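PDB 4CIT: vanadium-dependent haloperoxidase from Zobellia galactanivorans, which probably uses a bound vanadate to oxidise iodide with hydrogen peroxide, as a vanadium-dependent iodoperoxidase of a marine bacterium. Local coordinates for residues 292-301 against 314-322; 366-376 against 407-418. All coordinates share one frame; numbering follows the deposited sequence.

Contact 1: 292-301 against 314-322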
ATOM      1  N   TRP A 292      -0.636   0.273   6.059  1.00  9.19           N
ATOM      2  CA  TRP A 292      -1.826  -0.585   6.007  1.00  9.23           C
ATOM      3  C   TRP A 292      -1.490  -2.069   5.944  1.00 10.04           C
ATOM      4  O   TRP A 292      -2.238  -2.859   6.444  1.00  8.81           O
ATOM      5  CB  TRP A 292      -2.802  -0.122   4.912  1.00  9.45           C
ATOM      6  CG  TRP A 292      -3.589   1.072   5.393  1.00  9.81           C
ATOM      7  CD1 TRP A 292      -3.284   2.402   5.170  1.00 11.12           C
ATOM      8  CD2 TRP A 292      -4.744   1.060   6.218  1.00 10.10           C
ATOM      9  NE1 TRP A 292      -4.214   3.215   5.800  1.00 12.44           N
ATOM     10  CE2 TRP A 292      -5.095   2.396   6.480  1.00 11.95           C
ATOM     11  CE3 TRP A 292      -5.490   0.043   6.801  1.00 11.68           C
ATOM     12  CZ2 TRP A 292      -6.212   2.729   7.251  1.00 12.10           C
ATOM     13  CZ3 TRP A 292      -6.623   0.362   7.523  1.00 10.18           C
ATOM     14  CH2 TRP A 292      -6.948   1.708   7.770  1.00 11.24           C
ATOM     15  N   MET A 293      -0.374  -2.420   5.340  1.00 10.47           N
ATOM     16  CA  MET A 293       0.147  -3.751   5.425  1.00 11.53           C
ATOM     17  C   MET A 293       0.447  -4.129   6.861  1.00 10.37           C
ATOM     18  O   MET A 293       0.161  -5.246   7.302  1.00  9.59           O
ATOM     19  CB  MET A 293       1.353  -4.009   4.499  1.00 12.84           C
ATOM     20  CG  MET A 293       1.022  -3.946   3.064  1.00 14.46           C
ATOM     21  SD  MET A 293      -0.104  -5.258   2.458  1.00 13.93           S
ATOM     22  CE  MET A 293       0.903  -6.630   2.803  1.00 16.68           C
ATOM     23  N   GLY A 294       0.963  -3.188   7.644  1.00  9.47           N
ATOM     24  CA  GLY A 294       1.186  -3.368   8.991  1.00  9.94           C
ATOM     25  C   GLY A 294      -0.097  -3.570   9.818  1.00  9.68           C
ATOM     26  O   GLY A 294      -0.141  -4.458  10.726  1.00  9.30           O
ATOM     27  N   ILE A 295      -1.155  -2.802   9.492  1.00  9.40           N
ATOM     28  CA  ILE A 295      -2.458  -2.991  10.134  1.00  8.90           C
ATOM     29  C   ILE A 295      -3.070  -4.332   9.745  1.00  9.08           C
ATOM     30  O   ILE A 295      -3.632  -4.996  10.657  1.00  8.93           O
ATOM     31  CB  ILE A 295      -3.413  -1.827   9.779  1.00  9.00           C
ATOM     32  CG1 ILE A 295      -2.799  -0.539  10.347  1.00  9.40           C
ATOM     33  CG2 ILE A 295      -4.845  -2.061  10.212  1.00  9.47           C
ATOM     34  CD1 ILE A 295      -3.487   0.711   9.978  1.00 10.94           C
ATOM     35  N   ALA A 296      -2.856  -4.764   8.506  1.00  9.46           N
ATOM     36  CA  ALA A 296      -3.337  -6.095   8.128  1.00 10.51           C
ATOM     37  C   ALA A 296      -2.677  -7.192   8.954  1.00 10.51           C
ATOM     38  O   ALA A 296      -3.321  -8.138   9.377  1.00  9.34           O
ATOM     39  CB  ALA A 296      -3.099  -6.335   6.697  1.00 10.00           C
ATOM     40  N   LYS A 297      -1.395  -7.043   9.196  1.00  9.41           N
ATOM     41  CA  LYS A 297      -0.659  -7.965  10.047  1.00 10.77           C
ATOM     42  C   LYS A 297      -1.174  -8.011  11.487  1.00 10.86           C
ATOM     43  O   LYS A 297      -1.375  -9.093  12.083  1.00 10.82           O
ATOM     44  CB  LYS A 297       0.832  -7.579  10.008  1.00 11.73           C
ATOM     45  CG  LYS A 297       1.664  -8.407  11.024  1.00 14.09           C
ATOM     46  CD  LYS A 297       3.196  -8.123  11.072  1.00 19.56           C
ATOM     47  CE  LYS A 297       3.591  -6.644  11.261  1.00 23.58           C
ATOM     48  NZ  LYS A 297       5.098  -6.423  11.293  1.00 23.11           N
ATOM     49  N   ILE A 298      -1.383  -6.828  12.078  1.00  9.42           N
ATOM     50  CA  ILE A 298      -1.927  -6.701  13.407  1.00 10.46           C
ATOM     51  C   ILE A 298      -3.229  -7.462  13.567  1.00  9.81           C
ATOM     52  O   ILE A 298      -3.408  -8.250  14.555  1.00 10.84           O
ATOM     53  CB  ILE A 298      -2.085  -5.220  13.833  1.00 11.18           C
ATOM     54  CG1 ILE A 298      -0.720  -4.629  14.051  1.00 14.88           C
ATOM     55  CG2 ILE A 298      -2.841  -5.151  15.134  1.00 10.97           C
ATOM     56  CD1 ILE A 298      -0.681  -3.106  14.142  1.00 15.49           C
ATOM     57  N   ALA A 299      -4.102  -7.333  12.571  1.00  9.63           N
ATOM     58  CA  ALA A 299      -5.414  -7.961  12.573  1.00  9.25           C
ATOM     59  C   ALA A 299      -5.279  -9.469  12.402  1.00  9.80           C
ATOM     60  O   ALA A 299      -5.961 -10.243  13.053  1.00 10.75           O
ATOM     61  CB  ALA A 299      -6.286  -7.412  11.460  1.00  8.83           C
ATOM     62  N   ALA A 300      -4.442  -9.892  11.481  1.00  9.87           N
ATOM     63  CA  ALA A 300      -4.237 -11.295  11.310  1.00 10.66           C
ATOM     64  C   ALA A 300      -3.621 -11.974  12.538  1.00 11.13           C
ATOM     65  O   ALA A 300      -3.994 -13.092  12.862  1.00 11.83           O
ATOM     66  CB  ALA A 300      -3.377 -11.576  10.113  1.00 10.44           C
ATOM     67  N   ARG A 301      -2.654 -11.329  13.213  1.00 11.62           N
ATOM     68  CA  ARG A 301      -2.037 -11.912  14.399  1.00 12.61           C
ATOM     69  C   ARG A 301      -3.042 -11.923  15.558  1.00 14.84           C
ATOM     70  O   ARG A 301      -3.191 -12.961  16.281  1.00 14.23           O
ATOM     71  CB  ARG A 301      -0.752 -11.189  14.769  1.00 15.02           C
ATOM     72  CG  ARG A 301       0.347 -11.307  13.727  1.00 18.19           C
ATOM     73  CD  ARG A 301       0.980 -12.723  13.593  1.00 19.35           C
ATOM     74  NE  ARG A 301       0.043 -13.662  12.999  1.00 20.54           N
ATOM     75  CZ  ARG A 301      -0.290 -13.618  11.691  1.00 18.57           C
ATOM     76  NH1 ARG A 301       0.322 -12.724  10.785  1.00 15.85           N
ATOM     77  NH2 ARG A 301      -1.199 -14.459  11.288  1.00 18.59           N
ATOM     78  N   TYR A 314      -3.686 -10.620   3.285  1.00  9.52           N
ATOM     79  CA  TYR A 314      -2.644  -9.762   2.754  1.00  9.99           C
ATOM     80  C   TYR A 314      -2.754  -9.588   1.239  1.00  9.33           C
ATOM     81  O   TYR A 314      -2.462  -8.530   0.685  1.00  9.93           O
ATOM     82  CB  TYR A 314      -1.234 -10.264   3.076  1.00 10.30           C
ATOM     83  CG  TYR A 314      -0.876 -10.385   4.492  1.00 10.07           C
ATOM     84  CD1 TYR A 314      -1.666  -9.910   5.490  1.00 11.13           C
ATOM     85  CD2 TYR A 314       0.333 -10.927   4.847  1.00 11.03           C
ATOM     86  CE1 TYR A 314      -1.261 -10.006   6.831  1.00 11.36           C
ATOM     87  CE2 TYR A 314       0.771 -11.002   6.170  1.00 10.41           C
ATOM     88  CZ  TYR A 314      -0.080 -10.567   7.167  1.00 11.91           C
ATOM     89  OH  TYR A 314       0.256 -10.732   8.505  1.00 11.79           O
ATOM     90  N   THR A 315      -3.171 -10.638   0.536  1.00  8.41           N
ATOM     91  CA  THR A 315      -3.315 -10.572  -0.878  1.00  8.56           C
ATOM     92  C   THR A 315      -4.436  -9.737  -1.323  1.00  9.66           C
ATOM     93  O   THR A 315      -4.265  -8.848  -2.200  1.00  8.89           O
ATOM     94  CB  THR A 315      -3.396 -12.004  -1.451  1.00  8.83           C
ATOM     95  OG1 THR A 315      -2.210 -12.712  -1.021  1.00 10.34           O
ATOM     96  CG2 THR A 315      -3.368 -11.936  -2.958  1.00  9.91           C
ATOM     97  N   LYS A 316      -5.598  -9.906  -0.692  1.00  9.72           N
ATOM     98  CA  LYS A 316      -6.732  -9.081  -1.074  1.00 10.10           C
ATOM     99  C   LYS A 316      -6.408  -7.567  -0.765  1.00  9.39           C
ATOM    100  O   LYS A 316      -6.717  -6.705  -1.610  1.00  8.84           O
ATOM    101  CB  LYS A 316      -8.003  -9.578  -0.402  1.00 11.01           C
ATOM    102  CG  LYS A 316      -9.260  -9.075  -1.060  1.00 12.86           C
ATOM    103  CD  LYS A 316     -10.557  -9.536  -0.388  1.00 14.52           C
ATOM    104  CE  LYS A 316     -10.783 -11.002  -0.318  1.00 15.33           C
ATOM    105  NZ  LYS A 316     -12.225 -11.362  -0.020  1.00 16.04           N
ATOM    106  N   ALA A 317      -5.783  -7.304   0.342  1.00 10.42           N
ATOM    107  CA  ALA A 317      -5.418  -5.911   0.757  1.00 11.53           C
ATOM    108  C   ALA A 317      -4.381  -5.274  -0.158  1.00 11.45           C
ATOM    109  O   ALA A 317      -4.550  -4.109  -0.637  1.00  9.41           O
ATOM    110  CB  ALA A 317      -5.003  -5.813   2.198  1.00 12.61           C
ATOM    111  N   SER A 318      -3.336  -6.049  -0.484  1.00 10.73           N
ATOM    112  CA  SER A 318      -2.259  -5.509  -1.278  1.00  9.74           C
ATOM    113  C   SER A 318      -2.710  -5.295  -2.725  1.00  9.50           C
ATOM    114  O   SER A 318      -2.291  -4.309  -3.339  1.00  9.41           O
ATOM    115  CB  SER A 318      -0.970  -6.282  -1.127  1.00 10.12           C
ATOM    116  OG  SER A 318      -1.115  -7.593  -1.627  1.00 11.75           O
ATOM    117  N   VAL A 319      -3.467  -6.219  -3.303  1.00  9.54           N
ATOM    118  CA  VAL A 319      -4.021  -5.993  -4.624  1.00 10.79           C
ATOM    119  C   VAL A 319      -4.936  -4.760  -4.709  1.00 11.36           C
ATOM    120  O   VAL A 319      -4.785  -3.892  -5.569  1.00 11.77           O
ATOM    121  CB  VAL A 319      -4.719  -7.247  -5.127  1.00 13.37           C
ATOM    122  CG1 VAL A 319      -5.494  -6.956  -6.362  1.00 16.46           C
ATOM    123  CG2 VAL A 319      -3.662  -8.345  -5.366  1.00 14.13           C
ATOM    124  N   ALA A 320      -5.817  -4.610  -3.729  1.00  9.19           N
ATOM    125  CA  ALA A 320      -6.632  -3.427  -3.666  1.00  9.66           C
ATOM    126  C   ALA A 320      -5.778  -2.149  -3.556  1.00  8.79           C
ATOM    127  O   ALA A 320      -6.130  -1.153  -4.250  1.00  8.71           O
ATOM    128  CB  ALA A 320      -7.647  -3.522  -2.557  1.00  9.76           C
ATOM    129  N   MET A 321      -4.779  -2.107  -2.672  1.00  8.41           N
ATOM    130  CA  MET A 321      -3.994  -0.916  -2.524  1.00  9.12           C
ATOM    131  C   MET A 321      -3.228  -0.548  -3.802  1.00  9.12           C
ATOM    132  O   MET A 321      -3.007   0.649  -4.066  1.00 10.29           O
ATOM    133  CB  MET A 321      -3.066  -1.025  -1.343  1.00  9.59           C
ATOM    134  CG  MET A 321      -3.795  -0.926  -0.020  1.00 10.67           C
ATOM    135  SD  MET A 321      -2.648  -0.837   1.413  1.00  9.76           S
ATOM    136  CE  MET A 321      -2.237  -2.471   1.687  1.00 15.57           C
ATOM    137  N   ALA A 322      -2.734  -1.550  -4.523  1.00  9.23           N
ATOM    138  CA  ALA A 322      -1.931  -1.290  -5.729  1.00 10.35           C
ATOM    139  C   ALA A 322      -2.912  -0.648  -6.725  1.00 11.38           C
ATOM    140  O   ALA A 322      -2.558   0.415  -7.344  1.00  9.81           O
ATOM    141  CB  ALA A 322      -1.352  -2.549  -6.288  1.00 11.45           C
TER
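With CG anti to its own carbonyl carbon (chi1 -60°), Y314 carries its ring across to helix 292-301, where it sits as a knob in the hole formed by M293, A296, K297 and A300. M293 bends at both chi2 and chi3, bringing its sulfur and methyl toward Y314, S318 and M321. The two helices run antiparallel at 163°, their axes approaching to 10.3 Å. A296 CB lies 4.0 Å from Y314 CD1, and the carbonyl oxygen of A296 meets the ring at its edge. Beyond the ring, Y314 OH comes within 3.3 Å of K297 CA and takes a weak, bent hydrogen bond from R301 NH1 (3.0 Å), with guanidinium and ring planes 73° apart. D42 of helix 38-55 is the stronger partner of both, bonding to the hydroxyl and forming a salt bridge with the guanidinium. A phenylalanine in place of Y314 would probably cost D42 its hydrogen bond to the phenol, and R301 a weak one. At the other end, M321 SD lies 3.6 Å from W292 CB, in an oblique Met-aromatic contact with the indole, while M321 CE approaches M293 SD to 3.6 Å. S318 CB flanks that M293 sulfur at 3.8 Å, its OG turned back to Y314 O. The interface thus pairs a methionine-rich apolar end with a polar end where D42 engages both phenol and guanidinium.

Contact 2: 366-376 against 407-418. With VO4 (vanadate ion), chain D; VO4 (vanadate ion), chain E; VO4 (vanadate ion), chain C.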
ATOM      1  N   SER A 366      -6.156  12.859  -2.473  1.00  9.05           N
ATOM      2  CA  SER A 366      -5.149  12.499  -1.496  1.00  9.09           C
ATOM      3  C   SER A 366      -4.871  10.991  -1.477  1.00  9.72           C
ATOM      4  O   SER A 366      -5.826  10.214  -1.350  1.00  8.72           O
ATOM      5  CB  SER A 366      -5.633  12.878  -0.105  1.00  9.26           C
ATOM      6  OG  SER A 366      -4.917  12.158   0.929  1.00  8.69           O
ATOM      7  N   GLY A 367      -3.595  10.621  -1.693  1.00 10.28           N
ATOM      8  CA  GLY A 367      -3.172   9.272  -1.621  1.00 11.13           C
ATOM      9  C   GLY A 367      -3.495   8.570  -0.320  1.00 10.84           C
ATOM     10  O   GLY A 367      -3.992   7.428  -0.306  1.00  9.18           O
ATOM     11  N   HIS A 368      -3.212   9.236   0.790  1.00 10.30           N
ATOM     12  CA  HIS A 368      -3.555   8.690   2.054  1.00 10.32           C
ATOM     13  C   HIS A 368      -5.020   8.347   2.125  1.00 10.34           C
ATOM     14  O   HIS A 368      -5.438   7.301   2.686  1.00  9.58           O
ATOM     15  CB  HIS A 368      -3.247   9.664   3.196  1.00 10.19           C
ATOM     16  CG  HIS A 368      -1.824   9.748   3.560  1.00 11.30           C
ATOM     17  ND1 HIS A 368      -0.881  10.320   2.735  1.00 12.89           N
ATOM     18  CD2 HIS A 368      -1.183   9.430   4.724  1.00 11.71           C
ATOM     19  CE1 HIS A 368       0.303  10.240   3.336  1.00 14.06           C
ATOM     20  NE2 HIS A 368       0.127   9.772   4.557  1.00 12.96           N
ATOM     21  N   SER A 369      -5.860   9.269   1.635  1.00 10.71           N
ATOM     22  CA  SER A 369      -7.300   9.097   1.663  1.00 10.31           C
ATOM     23  C   SER A 369      -7.819   7.955   0.801  1.00  9.62           C
ATOM     24  O   SER A 369      -8.607   7.094   1.301  1.00 11.02           O
ATOM     25  CB  SER A 369      -8.070  10.367   1.319  1.00 11.99           C
ATOM     26  OG  SER A 369      -7.649  11.371   2.241  1.00 14.27           O
ATOM     27  N   VAL A 370      -7.291   7.868  -0.423  1.00  8.52           N
ATOM     28  CA  VAL A 370      -7.709   6.842  -1.331  1.00  8.24           C
ATOM     29  C   VAL A 370      -7.238   5.454  -0.819  1.00  8.68           C
ATOM     30  O   VAL A 370      -8.012   4.479  -0.844  1.00  7.94           O
ATOM     31  CB  VAL A 370      -7.279   7.123  -2.792  1.00  7.68           C
ATOM     32  CG1 VAL A 370      -7.707   5.959  -3.682  1.00  8.15           C
ATOM     33  CG2 VAL A 370      -7.857   8.422  -3.417  1.00  7.93           C
ATOM     34  N   VAL A 371      -5.954   5.328  -0.455  1.00 10.10           N
ATOM     35  CA  VAL A 371      -5.353   4.041  -0.098  1.00 10.15           C
ATOM     36  C   VAL A 371      -5.945   3.559   1.185  1.00  9.66           C
ATOM     37  O   VAL A 371      -6.327   2.417   1.291  1.00  9.87           O
ATOM     38  CB  VAL A 371      -3.816   4.081  -0.061  1.00 11.66           C
ATOM     39  CG1 VAL A 371      -3.197   2.741   0.275  1.00 13.21           C
ATOM     40  CG2 VAL A 371      -3.316   4.577  -1.430  1.00 14.96           C
ATOM     41  N   SER A 372      -6.195   4.454   2.147  1.00 10.30           N
ATOM     42  CA  SER A 372      -6.844   4.070   3.412  1.00 10.40           C
ATOM     43  C   SER A 372      -8.259   3.678   3.223  1.00 10.63           C
ATOM     44  O   SER A 372      -8.742   2.743   3.874  1.00 10.06           O
ATOM     45  CB  SER A 372      -6.818   5.255   4.395  1.00 10.42           C
ATOM     46  OG  SER A 372      -5.459   5.493   4.653  1.00 13.46           O
ATOM     47  N   GLY A 373      -8.969   4.373   2.339  1.00  9.49           N
ATOM     48  CA  GLY A 373     -10.329   4.019   1.989  1.00  9.02           C
ATOM     49  C   GLY A 373     -10.441   2.599   1.458  1.00  9.71           C
ATOM     50  O   GLY A 373     -11.289   1.794   1.868  1.00 10.53           O
ATOM     51  N   ALA A 374      -9.592   2.296   0.533  1.00  8.63           N
ATOM     52  CA  ALA A 374      -9.570   0.970  -0.079  1.00  8.32           C
ATOM     53  C   ALA A 374      -9.153  -0.089   0.930  1.00  9.12           C
ATOM     54  O   ALA A 374      -9.802  -1.200   0.979  1.00  9.22           O
ATOM     55  CB  ALA A 374      -8.662   0.956  -1.280  1.00  8.94           C
ATOM     56  N   ALA A 375      -8.044   0.143   1.604  1.00  8.79           N
ATOM     57  CA  ALA A 375      -7.552  -0.843   2.534  1.00  9.14           C
ATOM     58  C   ALA A 375      -8.601  -1.128   3.645  1.00 10.37           C
ATOM     59  O   ALA A 375      -8.751  -2.270   4.101  1.00  9.06           O
ATOM     60  CB  ALA A 375      -6.238  -0.399   3.109  1.00  9.33           C
ATOM     61  N   SER A 376      -9.185  -0.086   4.203  1.00 10.21           N
ATOM     62  CA  SER A 376     -10.243  -0.183   5.185  0.50 11.44           C
ATOM     63  C   SER A 376     -11.440  -1.085   4.787  1.00 11.27           C
ATOM     64  O   SER A 376     -11.994  -1.920   5.578  1.00 11.03           O
ATOM     65  CB  SER A 376     -10.810   1.192   5.406  0.50 12.57           C
ATOM     66  OG  SER A 376     -11.627   1.168   6.565  0.50 13.75           O
ATOM     67  N   PHE A 407     -11.303  -0.447  11.500  1.00  9.10           N
ATOM     68  CA  PHE A 407     -10.506   0.005  10.359  1.00  9.92           C
ATOM     69  C   PHE A 407     -11.012   1.313   9.785  1.00  9.50           C
ATOM     70  O   PHE A 407     -10.183   2.170   9.378  1.00  9.74           O
ATOM     71  CB  PHE A 407     -10.449  -1.036   9.275  1.00  9.40           C
ATOM     72  CG  PHE A 407     -10.012  -2.386   9.777  1.00  8.69           C
ATOM     73  CD1 PHE A 407      -8.745  -2.582  10.324  1.00  9.19           C
ATOM     74  CD2 PHE A 407     -10.888  -3.458   9.714  1.00  8.55           C
ATOM     75  CE1 PHE A 407      -8.357  -3.839  10.749  1.00  9.17           C
ATOM     76  CE2 PHE A 407     -10.505  -4.708  10.161  1.00  8.51           C
ATOM     77  CZ  PHE A 407      -9.222  -4.879  10.672  1.00  8.64           C
ATOM     78  N   LYS A 408     -12.344   1.481   9.776  1.00 10.58           N
ATOM     79  CA  LYS A 408     -13.016   2.721   9.270  1.00 12.80           C
ATOM     80  C   LYS A 408     -12.552   3.946  10.044  1.00 11.37           C
ATOM     81  O   LYS A 408     -12.198   4.982   9.454  1.00 10.86           O
ATOM     82  CB  LYS A 408     -14.527   2.596   9.324  1.00 15.43           C
ATOM     83  CG  LYS A 408     -15.220   3.742   8.584  1.00 23.39           C
ATOM     84  CD  LYS A 408     -16.723   3.746   8.840  1.00 31.34           C
ATOM     85  CE  LYS A 408     -17.415   5.088   8.521  1.00 39.22           C
ATOM     86  NZ  LYS A 408     -16.713   6.332   8.962  1.00 37.34           N
ATOM     87  N   GLN A 409     -12.463   3.807  11.339  1.00 12.71           N
ATOM     88  CA  GLN A 409     -12.001   4.893  12.209  1.00 13.10           C
ATOM     89  C   GLN A 409     -10.565   5.270  11.956  1.00 12.38           C
ATOM     90  O   GLN A 409     -10.225   6.445  11.840  1.00 12.38           O
ATOM     91  CB  GLN A 409     -12.288   4.631  13.668  1.00 17.51           C
ATOM     92  CG  GLN A 409     -11.912   5.812  14.582  1.00 20.19           C
ATOM     93  CD  GLN A 409     -11.879   5.415  16.045  1.00 31.16           C
ATOM     94  OE1 GLN A 409     -11.115   4.548  16.461  1.00 24.23           O
ATOM     95  NE2 GLN A 409     -12.802   6.013  16.842  1.00 37.26           N
ATOM     96  N   ALA A 410      -9.710   4.276  11.818  1.00 11.66           N
ATOM     97  CA  ALA A 410      -8.333   4.518  11.404  1.00 10.10           C
ATOM     98  C   ALA A 410      -8.249   5.221  10.063  1.00  9.79           C
ATOM     99  O   ALA A 410      -7.417   6.136   9.938  1.00 10.39           O
ATOM    100  CB  ALA A 410      -7.528   3.271  11.380  1.00 10.88           C
ATOM    101  N   ALA A 411      -8.965   4.756   9.043  1.00  9.47           N
ATOM    102  CA  ALA A 411      -8.947   5.432   7.745  1.00 10.32           C
ATOM    103  C   ALA A 411      -9.412   6.897   7.820  1.00  9.93           C
ATOM    104  O   ALA A 411      -8.855   7.792   7.152  1.00  9.52           O
ATOM    105  CB  ALA A 411      -9.857   4.717   6.716  1.00 10.36           C
ATOM    106  N   ASP A 412     -10.477   7.132   8.586  1.00 10.85           N
ATOM    107  CA  ASP A 412     -10.965   8.475   8.792  1.00 12.14           C
ATOM    108  C   ASP A 412      -9.927   9.378   9.453  1.00 10.74           C
ATOM    109  O   ASP A 412      -9.762  10.551   9.067  1.00 10.26           O
ATOM    110  CB  ASP A 412     -12.211   8.500   9.642  1.00 14.14           C
ATOM    111  CG  ASP A 412     -13.469   8.016   8.848  1.00 18.68           C
ATOM    112  OD1 ASP A 412     -13.422   7.949   7.587  1.00 22.07           O
ATOM    113  OD2 ASP A 412     -14.429   7.687   9.574  1.00 23.26           O
ATOM    114  N   GLU A 413      -9.171   8.813  10.397  1.00 11.07           N
ATOM    115  CA  GLU A 413      -8.095   9.559  11.015  1.00 10.27           C
ATOM    116  C   GLU A 413      -6.986   9.813  10.028  1.00  9.60           C
ATOM    117  O   GLU A 413      -6.384  10.908   9.969  1.00 10.52           O
ATOM    118  CB  GLU A 413      -7.609   8.854  12.332  1.00 10.54           C
ATOM    119  CG  GLU A 413      -6.566   9.652  13.052  1.00 11.98           C
ATOM    120  CD  GLU A 413      -6.077   9.035  14.319  1.00 12.28           C
ATOM    121  OE1 GLU A 413      -6.833   9.001  15.330  1.00 13.50           O
ATOM    122  OE2 GLU A 413      -4.924   8.580  14.253  1.00 12.21           O
ATOM    123  N   ALA A 414      -6.606   8.826   9.251  1.00  8.89           N
ATOM    124  CA  ALA A 414      -5.520   8.993   8.271  1.00  9.17           C
ATOM    125  C   ALA A 414      -5.890  10.135   7.264  1.00 11.11           C
ATOM    126  O   ALA A 414      -5.009  10.945   6.906  1.00 10.12           O
ATOM    127  CB  ALA A 414      -5.225   7.708   7.524  1.00 10.86           C
ATOM    128  N   ALA A 415      -7.154  10.168   6.871  1.00 10.83           N
ATOM    129  CA  ALA A 415      -7.639  11.171   5.908  1.00 10.46           C
ATOM    130  C   ALA A 415      -7.608  12.595   6.517  1.00 10.79           C
ATOM    131  O   ALA A 415      -6.972  13.462   5.953  1.00 10.29           O
ATOM    132  CB  ALA A 415      -8.997  10.767   5.458  1.00 12.43           C
ATOM    133  N   ILE A 416      -8.140  12.769   7.706  1.00 11.72           N
ATOM    134  CA  ILE A 416      -8.139  14.100   8.333  1.00 13.01           C
ATOM    135  C   ILE A 416      -6.762  14.529   8.794  1.00 12.95           C
ATOM    136  O   ILE A 416      -6.523  15.736   8.888  1.00 11.27           O
ATOM    137  CB  ILE A 416      -9.173  14.221   9.482  1.00 13.01           C
ATOM    138  CG1 ILE A 416      -9.540  15.719   9.741  1.00 16.62           C
ATOM    139  CG2 ILE A 416      -8.738  13.563  10.779  1.00 14.20           C
ATOM    140  CD1 ILE A 416     -10.281  16.358   8.599  1.00 20.25           C
ATOM    141  N   SER A 417      -5.837  13.589   8.985  1.00 10.87           N
ATOM    142  CA  SER A 417      -4.449  13.949   9.332  1.00 11.82           C
ATOM    143  C   SER A 417      -3.843  14.832   8.281  1.00 10.47           C
ATOM    144  O   SER A 417      -2.971  15.619   8.608  1.00  9.88           O
ATOM    145  CB  SER A 417      -3.584  12.738   9.530  1.00  9.95           C
ATOM    146  OG  SER A 417      -3.232  12.193   8.299  1.00 10.38           O
ATOM    147  N   ARG A 418      -4.296  14.700   7.026  1.00 11.40           N
ATOM    148  CA  ARG A 418      -3.781  15.535   5.936  1.00 11.78           C
ATOM    149  C   ARG A 418      -4.270  16.992   5.969  1.00 11.12           C
ATOM    150  O   ARG A 418      -3.575  17.830   5.415  1.00 11.36           O
ATOM    151  CB  ARG A 418      -4.070  14.913   4.571  1.00 13.78           C
ATOM    152  CG  ARG A 418      -3.736  13.428   4.541  1.00 16.40           C
ATOM    153  CD  ARG A 418      -2.335  13.074   4.978  1.00 16.05           C
ATOM    154  NE  ARG A 418      -1.338  13.338   3.891  1.00 17.04           N
ATOM    155  CZ  ARG A 418      -0.032  13.433   4.029  1.00 18.67           C
ATOM    156  NH1 ARG A 418       0.567  13.349   5.206  1.00 18.41           N
ATOM    157  NH2 ARG A 418       0.757  13.610   2.914  1.00 20.93           N
TER
HETATM  158  O2  VO4 D1451      -2.339  12.459   1.247  1.00 10.34           O
HETATM  159  O3  VO4 E1452      -1.762  12.825  -1.706  1.00 14.80           O
HETATM  160  O1  VO4 C1450       0.070  11.337  -0.051  1.00 18.49           O
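S369 and A415, S372 and A411, and S376 and F407 pair off along two antiparallel helices (175°) of the PAP2-type helical fold; the N-terminal end of 367-376 and the C-terminal end of 407-418 meet at the vanadate pocket. Small side chains let the axes approach to 8.3 Å: S372 CB lies 3.9 Å from A411 CB, S369 OG rests on A415 CB, and S372 OG touches A414 CB. The looser margin is exposed K408, whose CB points away from the other helix and whose amine forms a salt bridge with D412 on its own. At the buried pocket end, R418 bends at chi2 and chi3 to lay its guanidinium over one face of the H368 imidazole, centres 3.6 Å apart and planes at 17°. D267 holds R418 NH1, and backbone oxygens of W266 and D267 receive H368 NE2, steadying both groups. O1, O2 and O3 probably belong to overlapping vanadate copies in one pocket: G367 N donates to O3 (2.9 Å), and H368 ND1 is shared between O1 (3.1 Å) and O2 (3.0 Å), both bonds bent. O2 is also gripped by R418 NE (3.0 Å) and S366 OG (2.6 Å), the N-cap oxygen accepting from S369 N.

After eight earlier helices the chain enters helix 288-302, then passes through a short turn of residues 303-306 into helix 307-335; contact 1 closes that hairpin. Contact 2 opens later and closes a longer excursion, from helix 367-383 through the two-stranded sheet 389-391/402-404 to helix 407-420. The two loops follow in series, neither crossing nor enclosing the other, yet their centres are about 14 Å apart and they touch directly. W292 joins them: its NE1 makes a probable hydrogen bond to S372 OG, its indole packs on A375, and CH2 reaches F407 O. M321 also packs on V371, so helix 367-383 is bound to both helices of contact 1.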